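Local coordinates for biotin binding protein A (Gallus gallus, PDB 2C1S) that binds biotin as a tetrameric member of the avidin family, at the interface of chains A and B. Residues are numbered along the deposited sequence; one frame, centred on the assembly and turned at random. Chains: chain A/B, Biotin binding protein A.

The interface of chains A and B. Residues chain A 102-103, 105, 107-108, 111; chain B 84, 86, 96.
B:Phe86, on strand 78-87 of chain B, packs one face of its ring against the start of the 3-10 helix 108-113 of chain A. The alpha carbon of A:Arg108 lies over that face, 3.8 Å from the B:Phe86 ring centroid and displaced toward the rim, in a CH-pi contact, while CB and CG of the same side chain continue across the CG end of the ring. At the opposite end, the CG2 methyl of A:Val105 lies 3.8 Å from B:Phe86 CZ. A:Thr111 sets its CG2 methyl 3.8 Å from the aliphatic CG of B:Glu96; a chi1 of 62° turns its OG1 back to donate to A:Arg108 O, nearly in line with that carbonyl.

With CG anti to the backbone N (chi1 -162°) and the chain extended to NE, A:Arg108 carries its guanidinium past the ring to B:Glu96. A:Arg108 NE and NH2 each lie 2.7 Å from B:Glu96 OE2; these two bent bonds share one oxygen, NE on its anti lone pair and NH2 nearly along the C-O axis, the latter a salt bridge. OE2 lies in the guanidinium plane, but the carboxylate is turned 41° from it. On the other flank, the B:Gln84 carboxamide pairs with the A:Val105 backbone through in-plane carbonyl lone pairs: B:Gln84 OE1 accepts from A:Val105 N at 2.9 Å in a nearly straight bond, whereas B:Gln84 NE2 donates to A:Val105 O at 3.0 Å in a more bent one, tilted from the amide plane. Water 1 links OE1 to A:Arg102 NE and the carbonyl O of A:Glu103. Repeated by the two-fold, this patch clasps the loop and 3-10 helix after strand 93-102 of one subunit onto strands 78-87 and 93-102 of its neighbour, probably stabilising the tetramer.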
ATOM      1  N   ARG A 102      -6.742   6.602  -6.156  1.00 14.66           N
ATOM      2  CA  ARG A 102      -6.302   7.980  -5.830  1.00 15.48           C
ATOM      3  C   ARG A 102      -7.503   8.923  -5.967  1.00 16.73           C
ATOM      4  O   ARG A 102      -8.034   9.089  -7.072  1.00 15.45           O
ATOM      5  CB  ARG A 102      -5.237   8.434  -6.806  1.00 15.77           C
ATOM      6  CG  ARG A 102      -4.653   9.830  -6.505  1.00 17.28           C
ATOM      7  CD  ARG A 102      -3.591   9.619  -5.524  1.00 23.54           C
ATOM      8  NE  ARG A 102      -2.919  10.810  -5.014  1.00 27.41           N
ATOM      9  CZ  ARG A 102      -1.645  10.781  -4.630  1.00 25.74           C
ATOM     10  NH1 ARG A 102      -1.086  11.863  -4.131  1.00 25.19           N
ATOM     11  NH2 ARG A 102      -0.933   9.651  -4.760  1.00 24.12           N
ATOM     12  N   GLU A 103      -7.908   9.509  -4.851  1.00 16.03           N
ATOM     13  CA  GLU A 103      -8.845  10.639  -4.839  1.00 19.06           C
ATOM     14  C   GLU A 103      -8.230  11.955  -5.327  1.00 18.80           C
ATOM     15  O   GLU A 103      -7.073  12.275  -5.017  1.00 17.87           O
ATOM     16  CB  GLU A 103      -9.270  10.893  -3.400  1.00 20.58           C
ATOM     17  CG  GLU A 103     -10.578  10.296  -3.009  1.00 27.95           C
ATOM     18  CD  GLU A 103     -11.014  10.775  -1.647  1.00 34.30           C
ATOM     19  OE1 GLU A 103     -10.825  11.982  -1.345  1.00 37.79           O
ATOM     20  OE2 GLU A 103     -11.543   9.945  -0.880  1.00 38.85           O
ATOM     21  N   VAL A 105      -7.775  15.635  -4.566  1.00 18.72           N
ATOM     22  CA  VAL A 105      -7.930  16.396  -3.316  1.00 19.32           C
ATOM     23  C   VAL A 105      -7.820  17.905  -3.556  1.00 20.69           C
ATOM     24  O   VAL A 105      -7.186  18.309  -4.535  1.00 19.82           O
ATOM     25  CB  VAL A 105      -6.962  15.930  -2.224  1.00 17.84           C
ATOM     26  CG1 VAL A 105      -7.377  14.527  -1.721  1.00 19.92           C
ATOM     27  CG2 VAL A 105      -5.532  16.006  -2.700  1.00 18.31           C
ATOM     28  N   SER A 107      -6.293  20.411  -2.031  1.00 24.34           N
ATOM     29  CA  SER A 107      -4.975  21.047  -1.945  1.00 24.88           C
ATOM     30  C   SER A 107      -3.861  20.068  -1.678  1.00 24.14           C
ATOM     31  O   SER A 107      -4.105  18.906  -1.325  1.00 24.91           O
ATOM     32  CB  SER A 107      -4.959  22.169  -0.894  1.00 25.55           C
ATOM     33  OG  SER A 107      -4.859  21.656   0.410  1.00 27.87           O
ATOM     34  N   ARG A 108      -2.630  20.531  -1.838  1.00 23.81           N
ATOM     35  CA  ARG A 108      -1.492  19.640  -1.703  1.00 23.42           C
ATOM     36  C   ARG A 108      -1.353  19.093  -0.290  1.00 23.79           C
ATOM     37  O   ARG A 108      -1.050  17.903  -0.106  1.00 22.82           O
ATOM     38  CB  ARG A 108      -0.209  20.323  -2.118  1.00 24.37           C
ATOM     39  CG  ARG A 108       0.873  19.338  -2.393  1.00 23.10           C
ATOM     40  CD  ARG A 108       2.191  20.008  -2.483  1.00 27.58           C
ATOM     41  NE  ARG A 108       3.253  19.029  -2.626  1.00 26.51           N
ATOM     42  CZ  ARG A 108       4.537  19.338  -2.640  1.00 31.29           C
ATOM     43  NH1 ARG A 108       4.899  20.617  -2.510  1.00 31.76           N
ATOM     44  NH2 ARG A 108       5.458  18.378  -2.785  1.00 29.43           N
ATOM     45  N   THR A 111      -2.758  15.655   0.355  1.00 18.54           N
ATOM     46  CA  THR A 111      -2.289  14.488  -0.399  1.00 18.84           C
ATOM     47  C   THR A 111      -2.120  13.238   0.435  1.00 18.48           C
ATOM     48  O   THR A 111      -2.401  12.118  -0.060  1.00 16.84           O
ATOM     49  CB  THR A 111      -1.069  14.804  -1.270  0.50 18.89           C
ATOM     50  OG1 THR A 111       0.036  15.210  -0.463  0.50 19.79           O
ATOM     51  CG2 THR A 111      -1.411  15.912  -2.159  0.50 20.82           C
TER
ATOM     52  N   GLN B  84      -1.561  13.144  -8.617  1.00 15.05           N
ATOM     53  CA  GLN B  84      -2.217  14.401  -8.918  1.00 15.69           C
ATOM     54  C   GLN B  84      -1.117  15.458  -8.889  1.00 16.23           C
ATOM     55  O   GLN B  84      -0.195  15.393  -8.078  1.00 14.67           O
ATOM     56  CB  GLN B  84      -3.274  14.716  -7.864  1.00 15.55           C
ATOM     57  CG  GLN B  84      -4.186  15.957  -8.131  1.00 16.19           C
ATOM     58  CD  GLN B  84      -5.225  16.187  -7.027  1.00 17.62           C
ATOM     59  OE1 GLN B  84      -5.371  15.391  -6.084  1.00 17.66           O
ATOM     60  NE2 GLN B  84      -5.965  17.295  -7.138  1.00 17.99           N
ATOM     61  N   PHE B  86       0.016  19.504  -8.408  1.00 18.05           N
ATOM     62  CA  PHE B  86      -0.324  20.699  -7.622  1.00 18.61           C
ATOM     63  C   PHE B  86       0.603  21.794  -8.047  1.00 19.58           C
ATOM     64  O   PHE B  86       1.740  21.512  -8.397  1.00 19.44           O
ATOM     65  CB  PHE B  86      -0.115  20.427  -6.131  1.00 18.42           C
ATOM     66  CG  PHE B  86      -0.972  19.331  -5.622  1.00 16.63           C
ATOM     67  CD1 PHE B  86      -2.262  19.574  -5.187  1.00 19.17           C
ATOM     68  CD2 PHE B  86      -0.502  18.019  -5.665  1.00 18.70           C
ATOM     69  CE1 PHE B  86      -3.068  18.510  -4.741  1.00 21.17           C
ATOM     70  CE2 PHE B  86      -1.309  16.962  -5.230  1.00 19.41           C
ATOM     71  CZ  PHE B  86      -2.583  17.212  -4.800  1.00 16.41           C
ATOM     72  N   GLU B  96       2.413  14.566  -7.033  1.00 14.27           N
ATOM     73  CA  GLU B  96       2.431  13.753  -5.805  1.00 14.38           C
ATOM     74  C   GLU B  96       1.922  12.383  -6.287  1.00 13.84           C
ATOM     75  O   GLU B  96       0.824  12.298  -6.822  1.00 12.39           O
ATOM     76  CB  GLU B  96       1.442  14.309  -4.765  1.00 15.10           C
ATOM     77  CG  GLU B  96       1.888  15.586  -4.009  1.00 16.82           C
ATOM     78  CD  GLU B  96       3.099  15.362  -3.076  1.00 19.62           C
ATOM     79  OE1 GLU B  96       3.413  14.216  -2.705  1.00 19.62           O
ATOM     80  OE2 GLU B  96       3.745  16.357  -2.680  1.00 22.16           O
TER
HETATM   81  O   HOH W   1      -4.595  13.088  -4.977  1.00 21.04           O